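TRNA-splicing ligase RtcB (Thermus thermophilus, PDB 2EPG) probably joins RNA ends as a GTP- and manganese-dependent ligase, linking a 3'-phosphate or 2',3'-cyclic phosphate end to a 5'-hydroxyl end. Local coordinates at residues G213-E218 and I245-R250; P205-L210 and F305-L310; C109-L114 and P380-G385; Y335-N340 and G358-F363. All coordinates share one frame; numbering follows the deposited sequence.

Interaction 1. Residues G213-E218 and I245-R250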
loop_
_atom_site.group_PDB
_atom_site.type_symbol
_atom_site.label_atom_id
_atom_site.label_comp_id
_atom_site.label_asym_id
_atom_site.label_seq_id
_atom_site.Cartn_x
_atom_site.Cartn_y
_atom_site.Cartn_z
ATOM N N GLY A 213 14.377 5.931 -4.157
ATOM C CA GLY A 213 13.871 6.101 -2.814
ATOM C C GLY A 213 13.775 4.740 -2.168
ATOM O O GLY A 213 14.645 3.895 -2.369
ATOM N N ASN A 214 12.706 4.516 -1.417
ATOM C CA ASN A 214 12.515 3.246 -0.740
ATOM C C ASN A 214 11.788 2.179 -1.560
ATOM O O ASN A 214 11.049 1.364 -1.008
ATOM C CB ASN A 214 11.781 3.486 0.582
ATOM C CG ASN A 214 12.686 4.093 1.650
ATOM O OD1 ASN A 214 13.567 4.914 1.351
ATOM N ND2 ASN A 214 12.465 3.700 2.905
ATOM N N HIS A 215 11.993 2.178 -2.874
ATOM C CA HIS A 215 11.360 1.172 -3.727
ATOM C C HIS A 215 12.380 0.083 -4.044
ATOM O O HIS A 215 13.560 0.362 -4.251
ATOM C CB HIS A 215 10.828 1.796 -5.024
ATOM C CG HIS A 215 9.751 2.812 -4.804
ATOM N ND1 HIS A 215 8.629 2.552 -4.048
ATOM C CD2 HIS A 215 9.627 4.091 -5.235
ATOM C CE1 HIS A 215 7.860 3.626 -4.020
ATOM N NE2 HIS A 215 8.443 4.574 -4.732
ATOM N N PHE A 216 11.921 -1.160 -4.087
ATOM C CA PHE A 216 12.812 -2.273 -4.346
ATOM C C PHE A 216 12.023 -3.542 -4.606
ATOM O O PHE A 216 10.792 -3.573 -4.570
ATOM C CB PHE A 216 13.700 -2.502 -3.128
ATOM C CG PHE A 216 12.922 -2.760 -1.872
ATOM C CD1 PHE A 216 12.543 -4.049 -1.525
ATOM C CD2 PHE A 216 12.474 -1.700 -1.093
ATOM C CE1 PHE A 216 11.721 -4.283 -0.425
ATOM C CE2 PHE A 216 11.652 -1.922 0.009
ATOM C CZ PHE A 216 11.273 -3.218 0.344
ATOM N N LEU A 217 12.771 -4.599 -4.848
ATOM C CA LEU A 217 12.207 -5.897 -5.085
ATOM C C LEU A 217 13.133 -6.822 -4.314
ATOM O O LEU A 217 14.338 -6.615 -4.312
ATOM C CB LEU A 217 12.245 -6.166 -6.581
ATOM C CG LEU A 217 12.217 -7.553 -7.206
ATOM C CD1 LEU A 217 11.893 -7.409 -8.688
ATOM C CD2 LEU A 217 13.560 -8.245 -7.013
ATOM N N GLU A 218 12.590 -7.798 -3.593
ATOM C CA GLU A 218 13.474 -8.721 -2.913
ATOM C C GLU A 218 13.002 -10.165 -2.935
ATOM O O GLU A 218 11.800 -10.457 -2.870
ATOM C CB GLU A 218 13.811 -8.270 -1.472
ATOM C CG GLU A 218 12.685 -7.892 -0.554
ATOM C CD GLU A 218 13.179 -7.526 0.850
ATOM O OE1 GLU A 218 14.140 -6.729 0.989
ATOM O OE2 GLU A 218 12.597 -8.034 1.822
ATOM N N ILE A 245 7.621 -7.129 -4.141
ATOM C CA ILE A 245 7.801 -5.966 -5.021
ATOM C C ILE A 245 7.164 -4.735 -4.365
ATOM O O ILE A 245 5.969 -4.718 -4.072
ATOM C CB ILE A 245 7.111 -6.208 -6.383
ATOM C CG1 ILE A 245 7.702 -7.454 -7.051
ATOM C CG2 ILE A 245 7.272 -4.982 -7.276
ATOM C CD1 ILE A 245 6.821 -8.034 -8.188
ATOM N N HIS A 246 7.979 -3.711 -4.147
ATOM C CA HIS A 246 7.551 -2.479 -3.501
ATOM C C HIS A 246 7.788 -1.313 -4.440
ATOM O O HIS A 246 8.942 -0.944 -4.698
ATOM C CB HIS A 246 8.363 -2.258 -2.227
ATOM C CG HIS A 246 7.796 -1.212 -1.317
ATOM N ND1 HIS A 246 7.216 -0.051 -1.782
ATOM C CD2 HIS A 246 7.736 -1.145 0.033
ATOM C CE1 HIS A 246 6.820 0.683 -0.757
ATOM N NE2 HIS A 246 7.124 0.042 0.355
ATOM N N THR A 247 6.701 -0.753 -4.963
ATOM C CA THR A 247 6.775 0.383 -5.860
ATOM C C THR A 247 5.369 0.935 -6.130
ATOM O O THR A 247 4.355 0.313 -5.749
ATOM C CB THR A 247 7.471 0.019 -7.192
ATOM O OG1 THR A 247 7.648 1.211 -7.963
ATOM C CG2 THR A 247 6.633 -0.988 -7.993
ATOM N N GLY A 248 5.310 2.101 -6.778
ATOM C CA GLY A 248 4.029 2.734 -7.034
ATOM C C GLY A 248 3.748 3.284 -8.419
ATOM O O GLY A 248 4.069 2.649 -9.428
ATOM N N SER A 249 3.119 4.460 -8.464
ATOM C CA SER A 249 2.762 5.091 -9.735
ATOM C C SER A 249 3.906 5.925 -10.315
ATOM O O SER A 249 3.744 6.611 -11.328
ATOM C CB SER A 249 1.491 5.941 -9.578
ATOM O OG SER A 249 1.584 6.840 -8.484
ATOM N N ARG A 250 5.062 5.846 -9.670
ATOM C CA ARG A 250 6.247 6.550 -10.126
ATOM C C ARG A 250 6.039 8.067 -10.283
ATOM O O ARG A 250 5.472 8.713 -9.405
ATOM C CB ARG A 250 6.699 5.902 -11.429
ATOM C CG ARG A 250 6.879 4.398 -11.283
ATOM C CD ARG A 250 8.189 4.004 -10.576
ATOM N NE ARG A 250 9.327 4.024 -11.499
ATOM C CZ ARG A 250 10.191 5.031 -11.617
ATOM N NH1 ARG A 250 11.180 4.956 -12.503
ATOM N NH2 ARG A 250 10.091 6.097 -10.826
#

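Interaction 2. Residues P205-L210 and F305-L310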
loop_
_atom_site.group_PDB
_atom_site.type_symbol
_atom_site.label_atom_id
_atom_site.label_comp_id
_atom_site.label_asym_id
_atom_site.label_seq_id
_atom_site.Cartn_x
_atom_site.Cartn_y
_atom_site.Cartn_z
ATOM N N PRO A 205 6.945 6.464 -19.605
ATOM C CA PRO A 205 8.131 5.664 -19.922
ATOM C C PRO A 205 8.725 4.981 -18.694
ATOM O O PRO A 205 9.782 4.350 -18.777
ATOM C CB PRO A 205 9.086 6.695 -20.517
ATOM C CG PRO A 205 8.781 7.915 -19.709
ATOM C CD PRO A 205 7.254 7.904 -19.665
ATOM N N GLN A 206 8.056 5.109 -17.553
ATOM C CA GLN A 206 8.562 4.497 -16.327
ATOM C C GLN A 206 7.876 3.173 -16.005
ATOM O O GLN A 206 8.281 2.475 -15.074
ATOM C CB GLN A 206 8.398 5.461 -15.148
ATOM C CG GLN A 206 9.083 6.824 -15.342
ATOM C CD GLN A 206 8.871 7.780 -14.167
ATOM O OE1 GLN A 206 7.735 8.036 -13.740
ATOM N NE2 GLN A 206 9.966 8.321 -13.647
ATOM N N ILE A 207 6.849 2.814 -16.774
ATOM C CA ILE A 207 6.140 1.567 -16.507
ATOM C C ILE A 207 7.116 0.409 -16.545
ATOM O O ILE A 207 7.960 0.319 -17.438
ATOM C CB ILE A 207 4.964 1.333 -17.508
ATOM C CG1 ILE A 207 4.072 0.188 -17.021
ATOM C CG2 ILE A 207 5.481 1.010 -18.883
ATOM C CD1 ILE A 207 2.797 0.050 -17.829
ATOM N N GLY A 208 7.033 -0.454 -15.540
ATOM C CA GLY A 208 7.922 -1.602 -15.483
ATOM C C GLY A 208 9.222 -1.329 -14.767
ATOM O O GLY A 208 10.178 -2.091 -14.909
ATOM N N THR A 209 9.271 -0.257 -13.983
ATOM C CA THR A 209 10.498 0.087 -13.245
ATOM C C THR A 209 10.164 0.316 -11.786
ATOM O O THR A 209 9.052 0.716 -11.457
ATOM C CB THR A 209 11.160 1.364 -13.791
ATOM O OG1 THR A 209 10.276 2.481 -13.601
ATOM C CG2 THR A 209 11.460 1.215 -15.276
ATOM N N LEU A 210 11.136 0.063 -10.919
ATOM C CA LEU A 210 10.959 0.208 -9.483
ATOM C C LEU A 210 10.969 1.650 -9.001
ATOM O O LEU A 210 10.180 2.025 -8.137
ATOM C CB LEU A 210 12.053 -0.596 -8.762
ATOM C CG LEU A 210 11.891 -2.114 -8.896
ATOM C CD1 LEU A 210 13.168 -2.863 -8.495
ATOM C CD2 LEU A 210 10.719 -2.534 -8.024
ATOM N N PHE A 305 -0.798 -0.306 -10.332
ATOM C CA PHE A 305 -1.131 -1.726 -10.346
ATOM C C PHE A 305 -0.448 -2.408 -11.541
ATOM O O PHE A 305 0.108 -3.490 -11.409
ATOM C CB PHE A 305 -2.650 -1.930 -10.445
ATOM C CG PHE A 305 -3.371 -1.864 -9.114
ATOM C CD1 PHE A 305 -4.552 -1.137 -8.987
ATOM C CD2 PHE A 305 -2.884 -2.548 -8.000
ATOM C CE1 PHE A 305 -5.238 -1.089 -7.781
ATOM C CE2 PHE A 305 -3.558 -2.508 -6.789
ATOM C CZ PHE A 305 -4.742 -1.774 -6.676
ATOM N N ALA A 306 -0.484 -1.759 -12.706
ATOM C CA ALA A 306 0.108 -2.304 -13.932
ATOM C C ALA A 306 1.607 -2.399 -13.828
ATOM O O ALA A 306 2.223 -3.342 -14.325
ATOM C CB ALA A 306 -0.271 -1.439 -15.127
ATOM N N ASN A 307 2.198 -1.406 -13.189
ATOM C CA ASN A 307 3.637 -1.381 -13.009
ATOM C C ASN A 307 4.110 -2.606 -12.215
ATOM O O ASN A 307 5.122 -3.229 -12.559
ATOM C CB ASN A 307 4.049 -0.096 -12.281
ATOM C CG ASN A 307 5.548 0.053 -12.193
ATOM O OD1 ASN A 307 6.251 -0.182 -13.171
ATOM N ND2 ASN A 307 6.050 0.452 -11.029
ATOM N N ARG A 308 3.396 -2.937 -11.140
ATOM C CA ARG A 308 3.781 -4.087 -10.334
ATOM C C ARG A 308 3.517 -5.370 -11.127
ATOM O O ARG A 308 4.287 -6.329 -11.049
ATOM C CB ARG A 308 3.021 -4.092 -9.000
ATOM C CG ARG A 308 3.467 -2.969 -8.047
ATOM C CD ARG A 308 3.034 -3.207 -6.593
ATOM N NE ARG A 308 1.594 -3.068 -6.367
ATOM C CZ ARG A 308 0.985 -1.937 -6.022
ATOM N NH1 ARG A 308 -0.321 -1.926 -5.835
ATOM N NH2 ARG A 308 1.676 -0.812 -5.865
ATOM N N GLN A 309 2.433 -5.386 -11.896
ATOM C CA GLN A 309 2.118 -6.550 -12.697
ATOM C C GLN A 309 3.251 -6.791 -13.698
ATOM O O GLN A 309 3.689 -7.931 -13.869
ATOM C CB GLN A 309 0.793 -6.347 -13.446
ATOM C CG GLN A 309 0.432 -7.493 -14.396
ATOM C CD GLN A 309 0.201 -8.833 -13.669
ATOM O OE1 GLN A 309 -0.478 -8.888 -12.642
ATOM N NE2 GLN A 309 0.750 -9.907 -14.216
ATOM N N LEU A 310 3.746 -5.721 -14.328
ATOM C CA LEU A 310 4.819 -5.851 -15.320
ATOM C C LEU A 310 6.084 -6.362 -14.670
ATOM O O LEU A 310 6.756 -7.236 -15.200
ATOM C CB LEU A 310 5.134 -4.502 -15.999
ATOM C CG LEU A 310 5.223 -4.458 -17.538
ATOM C CD1 LEU A 310 6.010 -3.216 -17.988
ATOM C CD2 LEU A 310 5.872 -5.723 -18.085
#

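Interaction 3. Residues C109-L114 and P380-G385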
loop_
_atom_site.group_PDB
_atom_site.type_symbol
_atom_site.label_atom_id
_atom_site.label_comp_id
_atom_site.label_asym_id
_atom_site.label_seq_id
_atom_site.Cartn_x
_atom_site.Cartn_y
_atom_site.Cartn_z
ATOM N N CYS A 109 1.369 3.585 -4.062
ATOM C CA CYS A 109 2.693 3.031 -3.835
ATOM C C CYS A 109 2.161 1.803 -3.089
ATOM O O CYS A 109 1.280 1.934 -2.220
ATOM C CB CYS A 109 3.498 3.904 -2.858
ATOM S SG CYS A 109 4.988 3.097 -2.170
ATOM N N GLY A 110 2.645 0.620 -3.430
ATOM C CA GLY A 110 2.115 -0.551 -2.768
ATOM C C GLY A 110 3.040 -1.739 -2.791
ATOM O O GLY A 110 4.225 -1.607 -3.099
ATOM N N VAL A 111 2.482 -2.911 -2.503
ATOM C CA VAL A 111 3.280 -4.116 -2.429
ATOM C C VAL A 111 2.647 -5.322 -3.097
ATOM O O VAL A 111 1.450 -5.546 -2.972
ATOM C CB VAL A 111 3.521 -4.501 -0.940
ATOM C CG1 VAL A 111 4.506 -5.644 -0.842
ATOM C CG2 VAL A 111 4.001 -3.280 -0.154
ATOM N N ARG A 112 3.463 -6.097 -3.802
ATOM C CA ARG A 112 2.987 -7.330 -4.392
ATOM C C ARG A 112 3.897 -8.435 -3.855
ATOM O O ARG A 112 5.128 -8.269 -3.807
ATOM C CB ARG A 112 3.075 -7.325 -5.916
ATOM C CG ARG A 112 2.787 -8.714 -6.498
ATOM C CD ARG A 112 2.622 -8.769 -8.013
ATOM N NE ARG A 112 1.470 -8.027 -8.527
ATOM C CZ ARG A 112 0.883 -8.304 -9.691
ATOM N NH1 ARG A 112 -0.151 -7.598 -10.128
ATOM N NH2 ARG A 112 1.309 -9.327 -10.406
ATOM N N LEU A 113 3.297 -9.547 -3.438
ATOM C CA LEU A 113 4.079 -10.674 -2.961
ATOM C C LEU A 113 3.805 -11.900 -3.835
ATOM O O LEU A 113 2.652 -12.331 -3.981
ATOM C CB LEU A 113 3.746 -11.017 -1.499
ATOM C CG LEU A 113 4.559 -12.171 -0.881
ATOM C CD1 LEU A 113 6.041 -11.789 -0.774
ATOM C CD2 LEU A 113 4.047 -12.481 0.513
ATOM N N LEU A 114 4.869 -12.440 -4.426
ATOM C CA LEU A 114 4.764 -13.642 -5.234
ATOM C C LEU A 114 5.210 -14.793 -4.313
ATOM O O LEU A 114 6.134 -14.626 -3.510
ATOM C CB LEU A 114 5.703 -13.568 -6.458
ATOM C CG LEU A 114 5.570 -12.396 -7.441
ATOM C CD1 LEU A 114 6.541 -12.577 -8.615
ATOM C CD2 LEU A 114 4.138 -12.323 -7.948
ATOM N N PRO A 380 -5.033 -10.976 2.851
ATOM C CA PRO A 380 -3.617 -10.925 3.233
ATOM C C PRO A 380 -3.231 -9.442 3.415
ATOM O O PRO A 380 -3.748 -8.563 2.717
ATOM C CB PRO A 380 -2.895 -11.534 2.018
ATOM C CG PRO A 380 -3.940 -12.423 1.376
ATOM C CD PRO A 380 -5.217 -11.620 1.535
ATOM N N VAL A 381 -2.334 -9.168 4.357
ATOM C CA VAL A 381 -1.859 -7.812 4.594
ATOM C C VAL A 381 -0.355 -7.956 4.500
ATOM O O VAL A 381 0.258 -8.695 5.281
ATOM C CB VAL A 381 -2.239 -7.296 5.997
ATOM C CG1 VAL A 381 -1.554 -5.945 6.260
ATOM C CG2 VAL A 381 -3.748 -7.144 6.103
ATOM N N LEU A 382 0.233 -7.252 3.541
ATOM C CA LEU A 382 1.669 -7.340 3.292
ATOM C C LEU A 382 2.370 -6.178 3.964
ATOM O O LEU A 382 2.129 -5.016 3.639
ATOM C CB LEU A 382 1.922 -7.330 1.775
ATOM C CG LEU A 382 1.035 -8.328 1.008
ATOM C CD1 LEU A 382 1.274 -8.240 -0.506
ATOM C CD2 LEU A 382 1.313 -9.738 1.524
ATOM N N VAL A 383 3.233 -6.500 4.918
ATOM C CA VAL A 383 3.958 -5.492 5.670
ATOM C C VAL A 383 5.445 -5.608 5.371
ATOM O O VAL A 383 6.164 -6.394 5.990
ATOM C CB VAL A 383 3.699 -5.671 7.188
ATOM C CG1 VAL A 383 4.495 -4.666 7.993
ATOM C CG2 VAL A 383 2.223 -5.492 7.475
ATOM N N PRO A 384 5.931 -4.820 4.407
ATOM C CA PRO A 384 7.349 -4.876 4.065
ATOM C C PRO A 384 8.150 -4.126 5.134
ATOM O O PRO A 384 7.657 -3.165 5.737
ATOM C CB PRO A 384 7.382 -4.172 2.718
ATOM C CG PRO A 384 6.388 -3.053 2.936
ATOM C CD PRO A 384 5.245 -3.750 3.655
ATOM N N GLY A 385 9.362 -4.580 5.406
ATOM C CA GLY A 385 10.183 -3.867 6.366
ATOM C C GLY A 385 11.052 -2.973 5.507
ATOM O O GLY A 385 10.716 -2.708 4.347
#

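Interaction 4. Residues Y335-N340 and G358-F363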
loop_
_atom_site.group_PDB
_atom_site.type_symbol
_atom_site.label_atom_id
_atom_site.label_comp_id
_atom_site.label_asym_id
_atom_site.label_seq_id
_atom_site.Cartn_x
_atom_site.Cartn_y
_atom_site.Cartn_z
ATOM N N TYR A 335 -0.786 -12.010 -3.048
ATOM C CA TYR A 335 -1.662 -10.834 -2.969
ATOM C C TYR A 335 -0.913 -9.587 -3.444
ATOM O O TYR A 335 0.308 -9.602 -3.598
ATOM C CB TYR A 335 -2.187 -10.595 -1.540
ATOM C CG TYR A 335 -3.510 -9.873 -1.546
ATOM C CD1 TYR A 335 -4.604 -10.407 -2.226
ATOM C CD2 TYR A 335 -3.678 -8.657 -0.897
ATOM C CE1 TYR A 335 -5.828 -9.736 -2.256
ATOM C CE2 TYR A 335 -4.900 -7.997 -0.920
ATOM C CZ TYR A 335 -5.966 -8.547 -1.605
ATOM O OH TYR A 335 -7.179 -7.895 -1.637
ATOM N N ASP A 336 -1.656 -8.512 -3.671
ATOM C CA ASP A 336 -1.084 -7.239 -4.092
ATOM C C ASP A 336 -2.032 -6.156 -3.568
ATOM O O ASP A 336 -3.230 -6.183 -3.859
ATOM C CB ASP A 336 -0.963 -7.214 -5.629
ATOM C CG ASP A 336 -0.475 -5.864 -6.176
ATOM O OD1 ASP A 336 0.410 -5.872 -7.057
ATOM O OD2 ASP A 336 -0.987 -4.802 -5.754
ATOM N N LEU A 337 -1.509 -5.221 -2.774
ATOM C CA LEU A 337 -2.340 -4.161 -2.222
ATOM C C LEU A 337 -1.613 -2.833 -2.067
ATOM O O LEU A 337 -0.392 -2.773 -1.967
ATOM C CB LEU A 337 -2.925 -4.570 -0.856
ATOM C CG LEU A 337 -2.040 -4.413 0.396
ATOM C CD1 LEU A 337 -2.820 -4.834 1.653
ATOM C CD2 LEU A 337 -0.776 -5.261 0.242
ATOM N N ALA A 338 -2.399 -1.764 -2.052
ATOM C CA ALA A 338 -1.895 -0.408 -1.925
ATOM C C ALA A 338 -1.607 -0.019 -0.483
ATOM O O ALA A 338 -2.213 -0.558 0.437
ATOM C CB ALA A 338 -2.919 0.566 -2.513
ATOM N N HIS A 339 -0.686 0.929 -0.310
ATOM C CA HIS A 339 -0.322 1.465 1.000
ATOM C C HIS A 339 -0.736 2.944 1.048
ATOM O O HIS A 339 -0.765 3.545 2.116
ATOM C CB HIS A 339 1.189 1.309 1.259
ATOM C CG HIS A 339 1.585 -0.067 1.707
ATOM N ND1 HIS A 339 2.613 -0.294 2.602
ATOM C CD2 HIS A 339 1.051 -1.284 1.436
ATOM C CE1 HIS A 339 2.687 -1.587 2.869
ATOM N NE2 HIS A 339 1.749 -2.210 2.176
ATOM N N ASN A 340 -1.033 3.528 -0.120
ATOM C CA ASN A 340 -1.499 4.922 -0.219
ATOM C C ASN A 340 -2.653 4.917 -1.211
ATOM O O ASN A 340 -2.451 4.583 -2.379
ATOM C CB ASN A 340 -0.425 5.883 -0.769
ATOM C CG ASN A 340 0.751 6.076 0.171
ATOM O OD1 ASN A 340 0.584 6.242 1.374
ATOM N ND2 ASN A 340 1.950 6.084 -0.388
ATOM N N GLY A 358 -0.132 5.393 3.974
ATOM C CA GLY A 358 0.751 4.581 4.796
ATOM C C GLY A 358 -0.046 3.661 5.708
ATOM O O GLY A 358 0.249 3.524 6.895
ATOM N N ALA A 359 -1.084 3.057 5.153
ATOM C CA ALA A 359 -1.931 2.132 5.891
ATOM C C ALA A 359 -2.558 1.282 4.805
ATOM O O ALA A 359 -2.623 1.694 3.639
ATOM C CB ALA A 359 -3.000 2.878 6.681
ATOM N N THR A 360 -3.006 0.096 5.183
ATOM C CA THR A 360 -3.568 -0.842 4.227
ATOM C C THR A 360 -5.017 -1.164 4.438
ATOM O O THR A 360 -5.538 -1.018 5.537
ATOM C CB THR A 360 -2.828 -2.201 4.291
ATOM O OG1 THR A 360 -2.825 -2.673 5.650
ATOM C CG2 THR A 360 -1.397 -2.069 3.794
ATOM N N ARG A 361 -5.662 -1.604 3.362
ATOM C CA ARG A 361 -7.034 -2.056 3.440
ATOM C C ARG A 361 -6.771 -3.435 4.021
ATOM O O ARG A 361 -5.779 -4.073 3.672
ATOM C CB ARG A 361 -7.674 -2.204 2.055
ATOM C CG ARG A 361 -9.167 -2.466 2.121
ATOM C CD ARG A 361 -9.749 -2.870 0.765
ATOM N NE ARG A 361 -9.330 -4.209 0.371
ATOM C CZ ARG A 361 -9.795 -4.846 -0.702
ATOM N NH1 ARG A 361 -9.369 -6.069 -0.996
ATOM N NH2 ARG A 361 -10.681 -4.257 -1.487
ATOM N N ALA A 362 -7.646 -3.898 4.897
ATOM C CA ALA A 362 -7.423 -5.190 5.532
ATOM C C ALA A 362 -8.748 -5.849 5.856
ATOM O O ALA A 362 -9.117 -5.985 7.033
ATOM C CB ALA A 362 -6.603 -4.986 6.802
ATOM N N PHE A 363 -9.468 -6.235 4.804
ATOM C CA PHE A 363 -10.754 -6.876 4.968
ATOM C C PHE A 363 -10.664 -8.217 5.698
ATOM O O PHE A 363 -9.645 -8.935 5.627
ATOM C CB PHE A 363 -11.438 -7.018 3.608
ATOM C CG PHE A 363 -11.984 -5.714 3.068
ATOM C CD1 PHE A 363 -12.472 -5.633 1.768
ATOM C CD2 PHE A 363 -11.985 -4.563 3.862
ATOM C CE1 PHE A 363 -12.956 -4.427 1.264
ATOM C CE2 PHE A 363 -12.468 -3.344 3.374
ATOM C CZ PHE A 363 -12.956 -3.274 2.067
HETATM O O HOH W 1 -4.584 -1.259 0.569
HETATM O O HOH W 2 -4.133 1.578 1.012
#

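Interaction 1. Residues G213-E218 and I245-R250
Two backbone hydrogen bonds between Phe-216 and His-246 close this antiparallel pairing of strand 216-225 with strand 240-247, at the end where both segments run into the predicted metal and GMP site of the RtcB fold. The shorter runs from His-246 N to Phe-216 O, 2.8 Å and nearly along the C=O axis; the return bond, Phe-216 N to His-246 O at 3.0 Å, is more bent. Phe-216 takes the crowded position of CG between N and the carbonyl carbon (chi1 57°), which brings its ring alongside the neighbouring strand, and His-246 CB sits over the ring face in a CH-pi contact, 4.1 Å from the centroid. The imidazole of His-246, anti to its backbone N, crosses the phenyl ring obliquely and carries Asn-214 O above the centre of its own face. An alanine in place of His-246 would remove the imidazole and with it a predicted ligand of the second Mn(2+), and would probably loosen the packing against Phe-216 and His-215. Leu-217 and Ile-245, the adjoining non-hydrogen-bonded pair, meet loosely on the opposite face. His-215, a predicted ligand of the first manganese and beside Asp-106, packs along the backbone of Thr-247, whose OG1 is bonded to Leu-210 O. His-246 ND1, buried here with no partner in the model, lies in plane at the edge of the His-215 ring, 3.7 Å from His-215 ND1.

Interaction 2. Residues P205-L210 and F305-L310
Asn-307 reaches from its helix into the backbone of Gly-208 and Thr-209, its CG anti to the backbone N (chi1 -174°) and its amide gripping the chain through both ends. OD1 accepts a very short bond from Gly-208 N, 2.5 Å, nearly along the C=O axis, and a weak second one from Thr-209 N. ND2 donates to Thr-209 O at 3.0 Å, with that oxygen lying almost in the amide plane, and has a further weak bond to Gly-248 O. The amide is thus fixed in rotation by partners on both sides. What it holds is a type II beta turn, Gln-206 to Thr-209, in the loop before strand 216-225, docked on the long helix 288-321. Within the turn Thr-209 OG1 donates to Gln-206 O at 2.5 Å, on a lone pair. Replacing Asn-307 with a leucine would probably deprive the turn of these amide bonds and leave its buried peptide groups poorly satisfied. Gly-208 suits its positive phi, and a side chain there would run into Leu-310 CD1, which lies 3.5 Å from Gly-208 CA. Ile-207 crosses Leu-310 at about a right angle, CG1 against Leu-310 CD1 at 4.0 Å, while its CD1 reaches Ala-306 CB.

Interaction 3. Residues C109-L114 and P380-G385
Leu-382 is the first residue of 380-385 to touch 109-114, and it does most of the work. Its side chain sets out toward the other strand, and CG lies anti to the carbonyl carbon (chi1 -49°), so that the extended chain sends its methyls over the backbone between Val-111 and Leu-113, CD1 touching both and CD2 Leu-113. Leu-382 CB rests at 4.0 Å against Val-111 CG1, the methyl that stands anti to the valine's backbone N (chi1 -172°). Farther out, CD1 comes down on the backbone, 3.7 Å from Val-111 O and close to Leu-113 N, and also touches Leu-113 CB at 3.8 Å. The other methyl crosses Leu-113 obliquely, with Leu-382 CD2 4.0 Å from Leu-113 CD2. The two strand segments pass at 110° with axes 7.8 Å apart and share no hydrogen bonds: this is face-to-face packing of beta layers in the interior of the RtcB fold, side chain against side chain, while strand 110-119 pairs by its edges with strands 240-247 and 332-347. Leu-382 O, meanwhile, accepts a hydrogen bond from NE2 of His-339, which is predicted to bind manganese and GMP, tying this layer to the predicted active site. Pro-384, in the predicted GMP-binding loop, turns its ring back toward strand 110-119: Pro-384 CG lies 3.9 Å from Val-111 CG2, and CD is almost as near.

Interaction 4. Residues Y335-N340 and G358-F363
Tyr-335 opens a contact in which residues 335-340 of strand 332-347 meet the chain just after strand 350-357, the two strands pairing antiparallel in the central beta structure of the RtcB fold. Its phenol reaches Arg-361 near the guanidinium plane, with OH 2.9 Å from Arg-361 NH1. The arginine bends at chi3 (71°) to come there, and Phe-363 CD1 lies over the centre of one face of its guanidinium. Leu-337 holds CG in the crowded position (chi1 82°) and lays CD1 against Thr-360 CB and Arg-361 O. At Ala-338 water takes over: one molecule lies 2.5 Å from Ala-338 O and accepts from Arg-361 N, while a second lies between Ala-338 O and Ala-359 O, so that the two segments are bridged by water here instead of by direct backbone bonds. His-339, predicted to bind manganese and GMP, runs side by side with Thr-360, whose CG2 is 3.5 Å from His-339 CD2. The ring and the threonine both have partners beyond this contact: His-339 ND1 is bonded to ND1 of His-410, the predicted site of guanylylation, whereas Thr-360 OG1 is held by Cys-409 O. The backbone of His-339 joins directly, its O accepting from Ala-359 N at 3.1 Å on a lone pair, and weakly from Gly-358 N. Asn-340 swings its amide back, with CG anti to the carbonyl carbon, and ND2 bonds to Asp-106 O. Gly-358, at positive phi, gives its N-H also to this amide, with Gly-358 N to Asn-340 OD1 at 2.8 Å.

From the N terminus, segment 109-114 comes first, and its contact with 380-385 in interaction 3 closes a loop of 265 intervening residues that encloses the other three contacts. Inside it, interaction 2 joins 205-210 to the long helix, with interaction 1 nested within that loop; interaction 4 follows in series, and none cross. Strand 110-119 is the common neighbour, pairing with strand 240-247 of interaction 1 and strand 332-347 of interaction 4. Helix 288-321 is tied to these strands by charge and amide: Arg-308 NH1 bridges to Asp-336 OD2, Asp-336 OD1 to Arg-112 NE, and Gln-309 OE1 bonds to Arg-112 NH1. Arg-250 NE reaches Thr-209 OG1, linking interactions 1 and 2.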